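Local structure of taurine:2-oxoglutarate aminotransferase (Bifidobacterium kashiwanohense PV20-2, 6JIX) at the interface of chains A and B. The protein catalyses the pyridoxal 5'-phosphate-dependent transfer of the amino group of taurine to 2-oxoglutarate, giving glutamate. Numbering follows the deposited sequence. Chains: chain A/B, taurine:2-oxoglutarate aminotransferase.

Contact 1: the interface of chains A and B. Residues chain A 125, 129, 307-311; chain B 22-23, 146, 161-162.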
# COMPACT_ATOMS: atom_id res chain seq x y z
N LYS A 125 2.06 -4.12 13.95
CA LYS A 125 2.46 -5.52 14.02
C LYS A 125 3.78 -5.68 14.76
O LYS A 125 3.94 -6.59 15.59
CB LYS A 125 2.59 -6.13 12.62
CG LYS A 125 1.27 -6.57 12.02
CD LYS A 125 1.39 -6.83 10.53
CE LYS A 125 1.77 -8.27 10.24
NZ LYS A 125 2.18 -8.41 8.81
N MET A 129 4.69 -7.65 18.29
CA MET A 129 5.73 -8.68 18.31
C MET A 129 6.84 -8.35 19.30
O MET A 129 7.29 -9.22 20.05
CB MET A 129 6.32 -8.86 16.91
CG MET A 129 5.62 -9.91 16.02
SD MET A 129 6.34 -10.05 14.35
CE MET A 129 5.32 -8.92 13.42
N VAL A 307 12.39 -13.48 13.68
CA VAL A 307 11.98 -13.24 12.30
C VAL A 307 11.01 -12.08 12.26
O VAL A 307 10.03 -12.05 13.02
CB VAL A 307 11.37 -14.51 11.69
CG1 VAL A 307 10.71 -14.20 10.37
CG2 VAL A 307 12.44 -15.56 11.51
N LEU A 308 11.28 -11.10 11.40
CA LEU A 308 10.33 -10.02 11.15
C LEU A 308 9.20 -10.56 10.29
O LEU A 308 9.32 -10.65 9.07
CB LEU A 308 11.03 -8.85 10.46
CG LEU A 308 10.09 -7.72 10.05
CD1 LEU A 308 9.52 -7.09 11.29
CD2 LEU A 308 10.82 -6.69 9.21
N GLN A 309 8.07 -10.89 10.91
CA GLN A 309 6.93 -11.46 10.18
C GLN A 309 6.08 -10.35 9.54
O GLN A 309 4.86 -10.27 9.72
CB GLN A 309 6.12 -12.35 11.10
CG GLN A 309 6.93 -13.50 11.73
CD GLN A 309 7.26 -14.65 10.74
OE1 GLN A 309 7.21 -14.47 9.52
NE2 GLN A 309 7.61 -15.81 11.28
N CYS A 310 6.76 -9.51 8.74
CA CYS A 310 6.17 -8.44 7.96
C CYS A 310 6.80 -8.45 6.59
O CYS A 310 7.97 -8.81 6.44
CB CYS A 310 6.43 -7.06 8.58
SG CYS A 310 5.69 -6.80 10.19
N GLY A 311 6.04 -8.00 5.60
CA GLY A 311 6.55 -8.00 4.24
C GLY A 311 5.51 -7.51 3.26
O GLY A 311 4.31 -7.48 3.54
N SER B 22 12.09 -7.88 4.71
CA SER B 22 10.83 -8.58 4.83
C SER B 22 11.03 -10.08 5.08
O SER B 22 11.88 -10.72 4.45
CB SER B 22 10.00 -8.36 3.57
OG SER B 22 9.37 -7.08 3.58
N TRP B 23 10.22 -10.63 6.00
CA TRP B 23 10.06 -12.08 6.23
C TRP B 23 11.36 -12.78 6.64
O TRP B 23 11.55 -13.96 6.33
CB TRP B 23 9.47 -12.78 4.99
CG TRP B 23 8.19 -12.19 4.46
CD1 TRP B 23 7.98 -11.68 3.21
CD2 TRP B 23 6.93 -12.07 5.15
NE1 TRP B 23 6.69 -11.24 3.07
CE2 TRP B 23 6.02 -11.47 4.24
CE3 TRP B 23 6.50 -12.41 6.44
CZ2 TRP B 23 4.69 -11.20 4.60
CZ3 TRP B 23 5.18 -12.14 6.78
CH2 TRP B 23 4.30 -11.53 5.86
N SER B 146 -0.34 -8.89 3.90
CA SER B 146 0.21 -8.90 5.24
C SER B 146 -0.41 -7.88 6.18
O SER B 146 -0.21 -7.99 7.40
CB SER B 146 1.72 -8.67 5.16
OG SER B 146 1.97 -7.37 4.66
N ALA B 161 1.29 -14.18 13.17
CA ALA B 161 1.81 -12.96 13.78
C ALA B 161 0.77 -11.84 13.80
O ALA B 161 0.63 -11.13 14.81
CB ALA B 161 3.07 -12.50 13.04
N THR B 162 0.04 -11.66 12.69
CA THR B 162 -0.99 -10.62 12.64
C THR B 162 -2.09 -10.87 13.67
O THR B 162 -2.69 -9.92 14.18
CB THR B 162 -1.58 -10.55 11.23
OG1 THR B 162 -0.56 -10.19 10.29
CG2 THR B 162 -2.72 -9.53 11.17

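Contact 2: the interface of chains A and B. Residues chain A 86-88, 91-92; chain B 11-12, 15, 30-31.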
# COMPACT_ATOMS: atom_id res chain seq x y z
N TYR A 86 17.03 -8.69 -2.32
CA TYR A 86 18.29 -8.19 -2.84
C TYR A 86 18.52 -6.77 -2.35
O TYR A 86 17.58 -6.00 -2.14
CB TYR A 86 18.32 -8.24 -4.38
CG TYR A 86 17.93 -9.60 -4.94
CD1 TYR A 86 18.77 -10.71 -4.80
CD2 TYR A 86 16.70 -9.77 -5.58
CE1 TYR A 86 18.40 -11.97 -5.30
CE2 TYR A 86 16.32 -11.02 -6.07
CZ TYR A 86 17.16 -12.12 -5.93
OH TYR A 86 16.76 -13.36 -6.42
N ALA A 87 19.79 -6.43 -2.10
CA ALA A 87 20.15 -5.05 -1.81
C ALA A 87 20.20 -4.26 -3.11
O ALA A 87 20.55 -4.80 -4.15
CB ALA A 87 21.50 -4.98 -1.10
N SER A 88 19.80 -3.00 -3.05
CA SER A 88 19.94 -2.11 -4.19
C SER A 88 20.48 -0.77 -3.71
O SER A 88 20.19 -0.34 -2.58
CB SER A 88 18.61 -1.92 -4.91
OG SER A 88 17.71 -1.17 -4.11
N LYS A 91 17.95 1.78 -2.25
CA LYS A 91 17.33 1.33 -1.00
C LYS A 91 18.31 1.41 0.16
O LYS A 91 17.96 1.85 1.26
CB LYS A 91 16.77 -0.08 -1.19
CG LYS A 91 16.25 -0.75 0.04
CD LYS A 91 15.48 -2.01 -0.33
CE LYS A 91 16.39 -3.15 -0.73
NZ LYS A 91 15.62 -4.33 -1.20
N SER A 92 19.56 0.99 -0.06
CA SER A 92 20.55 1.10 1.00
C SER A 92 20.83 2.57 1.34
O SER A 92 20.91 2.95 2.51
CB SER A 92 21.84 0.39 0.59
OG SER A 92 21.74 -1.00 0.81
N VAL B 11 26.80 -1.43 -0.96
CA VAL B 11 25.36 -1.55 -1.12
C VAL B 11 24.84 -2.69 -0.26
O VAL B 11 23.86 -2.53 0.48
CB VAL B 11 25.01 -1.75 -2.60
CG1 VAL B 11 23.67 -2.45 -2.74
CG2 VAL B 11 25.03 -0.41 -3.34
N ALA B 12 25.51 -3.84 -0.30
CA ALA B 12 25.09 -4.96 0.54
C ALA B 12 25.43 -4.70 1.99
O ALA B 12 24.72 -5.18 2.89
CB ALA B 12 25.72 -6.26 0.06
N HIS B 15 22.77 -2.35 3.45
CA HIS B 15 21.52 -3.11 3.54
C HIS B 15 21.50 -3.98 4.79
O HIS B 15 20.53 -3.98 5.55
CB HIS B 15 21.34 -3.96 2.28
CG HIS B 15 20.08 -4.77 2.25
ND1 HIS B 15 19.96 -5.97 2.91
CD2 HIS B 15 18.90 -4.56 1.62
CE1 HIS B 15 18.75 -6.47 2.70
NE2 HIS B 15 18.08 -5.63 1.93
N VAL B 30 23.62 -10.69 2.00
CA VAL B 30 22.64 -10.25 1.01
C VAL B 30 23.35 -10.08 -0.32
O VAL B 30 24.50 -9.65 -0.39
CB VAL B 30 21.93 -8.95 1.46
CG1 VAL B 30 22.91 -7.77 1.53
CG2 VAL B 30 20.75 -8.62 0.55
N LYS B 31 22.67 -10.46 -1.39
CA LYS B 31 23.21 -10.26 -2.72
C LYS B 31 22.91 -8.83 -3.19
O LYS B 31 21.75 -8.41 -3.17
CB LYS B 31 22.62 -11.29 -3.67
CG LYS B 31 23.42 -11.56 -4.90
CD LYS B 31 22.91 -12.82 -5.56
CE LYS B 31 23.58 -14.05 -4.97
NZ LYS B 31 25.06 -14.02 -5.23

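Contact 3: the interface of chains A and B. Residues chain A 118, 121, 146-148; chain B 118, 121, 147, 311.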
# COMPACT_ATOMS: atom_id res chain seq x y z
N ASP A 118 -0.02 1.25 5.19
CA ASP A 118 0.65 -0.02 5.46
C ASP A 118 1.83 0.18 6.42
O ASP A 118 2.18 -0.74 7.17
CB ASP A 118 1.03 -0.78 4.18
CG ASP A 118 1.83 0.03 3.17
OD1 ASP A 118 1.94 1.28 3.28
OD2 ASP A 118 2.35 -0.62 2.22
N GLU A 121 0.14 -0.06 9.74
CA GLU A 121 -0.17 -1.49 9.92
C GLU A 121 1.05 -2.25 10.41
O GLU A 121 0.97 -3.06 11.33
CB GLU A 121 -0.64 -2.10 8.60
CG GLU A 121 -1.86 -1.46 7.96
CD GLU A 121 -3.12 -2.26 8.22
OE1 GLU A 121 -4.11 -2.05 7.50
OE2 GLU A 121 -3.12 -3.09 9.16
N SER A 146 -6.75 3.69 5.87
CA SER A 146 -8.07 3.15 5.60
C SER A 146 -8.12 1.63 5.58
O SER A 146 -9.22 1.06 5.61
CB SER A 146 -8.61 3.69 4.26
OG SER A 146 -7.57 3.71 3.31
N THR A 147 -6.98 0.95 5.54
CA THR A 147 -7.02 -0.50 5.60
C THR A 147 -7.43 -0.94 7.01
O THR A 147 -7.35 -0.16 7.97
CB THR A 147 -5.66 -1.08 5.18
OG1 THR A 147 -4.60 -0.35 5.79
CG2 THR A 147 -5.49 -0.97 3.68
N ILE A 148 -7.90 -2.19 7.13
CA ILE A 148 -8.59 -2.61 8.36
C ILE A 148 -7.75 -2.31 9.60
O ILE A 148 -8.28 -1.88 10.64
CB ILE A 148 -8.99 -4.10 8.27
CG1 ILE A 148 -9.90 -4.32 7.05
CG2 ILE A 148 -9.66 -4.57 9.58
CD1 ILE A 148 -10.67 -5.61 7.06
N ASP B 118 -3.48 -4.04 -0.45
CA ASP B 118 -4.26 -2.82 -0.47
C ASP B 118 -5.61 -3.04 -1.13
O ASP B 118 -6.65 -2.62 -0.62
CB ASP B 118 -3.42 -1.84 -1.30
CG ASP B 118 -3.53 -0.47 -0.83
OD1 ASP B 118 -4.18 -0.27 0.21
OD2 ASP B 118 -2.96 0.40 -1.51
N GLU B 121 -7.83 -5.60 0.86
CA GLU B 121 -8.44 -4.83 1.95
C GLU B 121 -9.70 -4.09 1.48
O GLU B 121 -10.75 -4.13 2.14
CB GLU B 121 -7.44 -3.84 2.53
CG GLU B 121 -6.20 -4.44 3.17
CD GLU B 121 -6.37 -4.61 4.68
OE1 GLU B 121 -7.44 -4.20 5.20
OE2 GLU B 121 -5.43 -5.16 5.32
N THR B 147 -1.15 -6.91 5.66
CA THR B 147 -1.84 -5.97 6.54
C THR B 147 -2.99 -6.68 7.25
O THR B 147 -3.45 -7.74 6.83
CB THR B 147 -2.33 -4.75 5.75
OG1 THR B 147 -2.91 -5.15 4.50
CG2 THR B 147 -1.17 -3.78 5.49
N GLY B 311 -10.49 4.94 0.29
CA GLY B 311 -9.59 5.95 -0.22
C GLY B 311 -8.15 5.72 0.21
O GLY B 311 -7.89 4.94 1.12

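Contact 4: the interface of chains A and B. Residues chain A 33-36, 41; chain B 78-79, 82, 86-88.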
# COMPACT_ATOMS: atom_id res chain seq x y z
N ILE A 33 -7.04 17.46 -14.86
CA ILE A 33 -5.77 18.16 -14.69
C ILE A 33 -4.78 17.64 -15.73
O ILE A 33 -4.59 16.42 -15.87
CB ILE A 33 -5.22 17.99 -13.27
CG1 ILE A 33 -6.15 18.69 -12.28
CG2 ILE A 33 -3.84 18.59 -13.15
CD1 ILE A 33 -6.24 20.18 -12.47
N LYS A 34 -4.17 18.57 -16.46
CA LYS A 34 -3.34 18.28 -17.63
C LYS A 34 -1.86 18.32 -17.32
O LYS A 34 -1.09 17.57 -17.94
CB LYS A 34 -3.67 19.28 -18.75
CG LYS A 34 -2.64 19.44 -19.87
CD LYS A 34 -3.28 20.15 -21.06
CE LYS A 34 -2.51 19.91 -22.35
NZ LYS A 34 -1.55 21.04 -22.57
N LYS A 35 -1.45 19.15 -16.36
CA LYS A 35 -0.04 19.41 -16.11
C LYS A 35 0.10 20.00 -14.71
O LYS A 35 -0.82 20.64 -14.19
CB LYS A 35 0.54 20.34 -17.19
CG LYS A 35 1.86 21.03 -16.85
CD LYS A 35 3.06 20.26 -17.42
CE LYS A 35 4.30 20.40 -16.53
NZ LYS A 35 5.48 19.62 -17.03
N ALA A 36 1.27 19.77 -14.10
CA ALA A 36 1.62 20.39 -12.83
C ALA A 36 3.08 20.81 -12.87
O ALA A 36 3.90 20.18 -13.54
CB ALA A 36 1.41 19.45 -11.63
N PHE A 41 -0.91 23.72 -10.72
CA PHE A 41 -1.34 22.74 -11.71
C PHE A 41 -2.45 23.38 -12.54
O PHE A 41 -2.99 24.44 -12.17
CB PHE A 41 -1.77 21.41 -11.08
CG PHE A 41 -2.86 21.52 -10.05
CD1 PHE A 41 -4.19 21.55 -10.43
CD2 PHE A 41 -2.55 21.55 -8.70
CE1 PHE A 41 -5.20 21.63 -9.47
CE2 PHE A 41 -3.55 21.62 -7.74
CZ PHE A 41 -4.88 21.67 -8.13
N ASN B 78 5.77 15.17 -17.51
CA ASN B 78 4.49 15.87 -17.49
C ASN B 78 4.03 16.15 -16.06
O ASN B 78 3.92 17.31 -15.65
CB ASN B 78 3.43 15.05 -18.24
CG ASN B 78 2.05 15.70 -18.20
OD1 ASN B 78 1.06 15.10 -17.74
ND2 ASN B 78 1.97 16.95 -18.69
N MET B 79 3.78 15.09 -15.29
CA MET B 79 3.14 15.18 -13.98
C MET B 79 3.31 13.85 -13.26
O MET B 79 2.66 12.86 -13.63
CB MET B 79 1.67 15.52 -14.15
CG MET B 79 1.00 16.06 -12.94
SD MET B 79 -0.68 16.52 -13.39
CE MET B 79 -1.10 15.22 -14.56
N MET B 82 -0.91 13.41 -9.46
CA MET B 82 -1.99 14.36 -9.22
C MET B 82 -3.05 13.66 -8.37
O MET B 82 -3.31 12.47 -8.54
CB MET B 82 -2.58 14.90 -10.53
CG MET B 82 -3.63 16.01 -10.30
SD MET B 82 -3.08 17.42 -9.30
CE MET B 82 -1.59 17.91 -10.17
N TYR B 86 -8.86 14.54 -8.86
CA TYR B 86 -8.81 15.03 -10.23
C TYR B 86 -8.66 13.88 -11.20
O TYR B 86 -7.99 12.88 -10.90
CB TYR B 86 -7.66 16.03 -10.43
CG TYR B 86 -7.67 17.12 -9.39
CD1 TYR B 86 -8.57 18.18 -9.46
CD2 TYR B 86 -6.80 17.07 -8.30
CE1 TYR B 86 -8.60 19.17 -8.50
CE2 TYR B 86 -6.82 18.05 -7.33
CZ TYR B 86 -7.73 19.09 -7.43
OH TYR B 86 -7.74 20.06 -6.46
N ALA B 87 -9.26 14.03 -12.38
CA ALA B 87 -9.02 13.11 -13.48
C ALA B 87 -7.68 13.40 -14.15
O ALA B 87 -7.29 14.56 -14.29
CB ALA B 87 -10.15 13.23 -14.51
N SER B 88 -7.00 12.35 -14.60
CA SER B 88 -5.78 12.48 -15.40
C SER B 88 -5.85 11.51 -16.57
O SER B 88 -6.55 10.50 -16.51
CB SER B 88 -4.51 12.22 -14.58
OG SER B 88 -4.37 10.83 -14.28

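Contact 1: the interface of chains A and B
B:Trp23 lies flat against the A:Gln309 to A:Gly311 backbone, and this is the tightly packed part of the contact. One face of the indole takes the peptide between A:Cys310 and A:Gly311. The A:Cys310 carbonyl carbon C sits 3.7 Å from the centroid of the six-membered ring of B:Trp23. A:Gly311 CA lies over the five-membered ring, offset toward the rim. The A:Gln309 side chain crosses the indole at about a right angle, and its amide oxygen OE1 reaches the ring edge in plane. The backbone B:Trp23 N gives a hydrogen bond to A:Cys310 O (2.9 Å, 138° at H). B:Trp23 also belongs to a glutamate site seen in this protein.

Toward helix 116-131 of chain A and helix 159-162 of chain B the apolar contact thins out. A:Met129 CE stays 4.2 Å from the methyl CB of B:Ala161, though A:Gln309 CB touches the same methyl at 3.6 Å. Polar bonds pin this side. The A:Lys125 chain bends at chi3 (89°), which turns its amino group toward B:Ser146. A:Lys125 NZ donates to B:Ser146 O at 2.8 Å, tilted from the carbonyl plane. The hydroxyl OG of B:Ser146 donates to A:Gly311 O at 2.6 Å, nearly along the C=O axis.

Contact 2: the interface of chains A and B
B:His15 reaches from helix 8-18 of chain B toward A:Ala87 and A:Lys91, with CG anti to its own backbone N (chi1 -179°). B:His15 CB packs on the methyl CB of A:Ala87 at 3.5 Å. Next along the chain, CG stays against that methyl. B:His15 CD2 then meets A:Ala87 CA and A:Lys91 CE, the latter at 3.7 Å and at the ring edge, in plane. At the tip, B:His15 NE2 lies 4.2 Å from A:Lys91 NZ. The two are neighbours without a bond, and the charge of the histidine is not seen.

A:Lys91 bends at chi3 (75°), and A:Lys91 NZ donates to A:Tyr86 O at 2.7 Å within chain A. An alanine here would probably leave A:Tyr86 O without this donor and open a gap beside the B:His15 ring edge.

The backbones also join. A:Tyr86 and B:Lys31 form a parallel beta bridge between the chains, and A:Ala87 N donates to B:Lys31 O at 3.0 Å. B:Val11 CG1 packs on A:Ala87 CB from the same helix as B:His15. A:Tyr86 also belongs to glutamate sites seen in this protein, so the bridge probably lies near a bound glutamate. The hydroxyl OG of A:Ser92 donates to B:Val11 O at 2.6 Å, in the carbonyl plane on a lone pair.

Contact 3: the interface of chains A and B
A:Glu121 and B:Glu121 both bend at chi2 (-101° and -94°), and each folded chain lies across Thr147 of the partner at about a right angle. In both threonines OG1 stands between the backbone N and the carbonyl carbon, leaving CG2 to face the opposite glutamate. This is part of the two-fold dimer interface of the deposited assembly, as expected for a class-III pyridoxal-phosphate-dependent aminotransferase, and the two crossings are twins about its axis. B:Thr147 CG2 meets A:Glu121 CG at 3.5 Å. A:Thr147 CG2 meets B:Glu121 CG at 3.6 Å.

Each threonine hydroxyl turns back to the glutamate of its own chain. A:Thr147 OG1 donates to A:Glu121 OE1, which uses its anti lone pair. B:Thr147 OG1 donates to B:Glu121 OE2 at 2.7 Å, on the anti side and a little out of the carboxylate plane. These bonds would help hold the carboxylates in place. The other oxygen of B:Glu121 crosses the interface. A:Ile148 N, at the start of helix 148-153, donates to B:Glu121 OE1 at 2.8 Å and 172° at H. The N-H comes from above the carboxylate plane. That helix start may favour the negative charge.

A:Glu121 OE1 and B:Glu121 OE2 are 4.0 Å apart, so like charges probably repel here unless one is protonated. Farther along the interface, the hydroxyl OG of A:Ser146 donates to B:Gly311 O at 2.5 Å.

Contact 4: the interface of chains A and B
This is a strand-to-loop part of the two-fold dimer interface of the deposited assembly, as expected for a class-III aminotransferase; strand 33-37 of chain A rests on the B:Asn78 to B:Ser88 stretch and probably helps hold the two subunits together. A:Ile33 and B:Met82 cross at about a right angle in its apolar middle. The CG2 branch of A:Ile33 meets B:Met79 SD and B:Met82 CE, each at 3.8 Å. On the other branch, A:Ile33 CG1 touches B:Tyr86 CB at 3.6 Å. The B:Met82 chain bends at chi2 and chi3 (55° and 53°), which brings its methyl CE against both A:Ala36 CB and A:Phe41 CB. The sulfur of B:Met82 lies over one face of the A:Phe41 ring, toward the rim. A:Phe41 in turn meets B:Tyr86 edge-to-face, with CE1 above the tyrosine ring and the planes 55° apart.

Polar bonds flank this core. A:Ile33 N donates to B:Ala87 O at 3.0 Å. At the other end the side-chain amide ND2 of B:Asn78 donates to A:Lys34 O at 3.2 Å, with the acceptor close to the amide plane. A:Lys35 runs past B:Asn78 in the opposite direction, and its NZ makes a weak hydrogen bond to B:Asn78 O. A leucine in place of B:Asn78 would probably leave A:Lys34 O without its amide donor and that end of the strand less firmly held. B:Met79 CG packs on A:Ala36 CB at 3.7 Å.

Contacts 1 and 3 are the nearest pair, with C-alpha centres about 15 Å apart. They share helix 116-131, Ser146 and Gly311: the serine-to-glycine bond of contact 1 returns in contact 3 with the chains exchanged. Contact 2 lies about 20 Å from contact 1. Contacts 2 and 4 are about 34 Å apart, yet both use residues 86-88, from chain A in one and chain B in the other. They meet neighbouring parts of the partner's N-terminal region, Lys31 and Ile33. Contact 4 is about 37 Å from contact 1, so the dimer is tied at well-separated places.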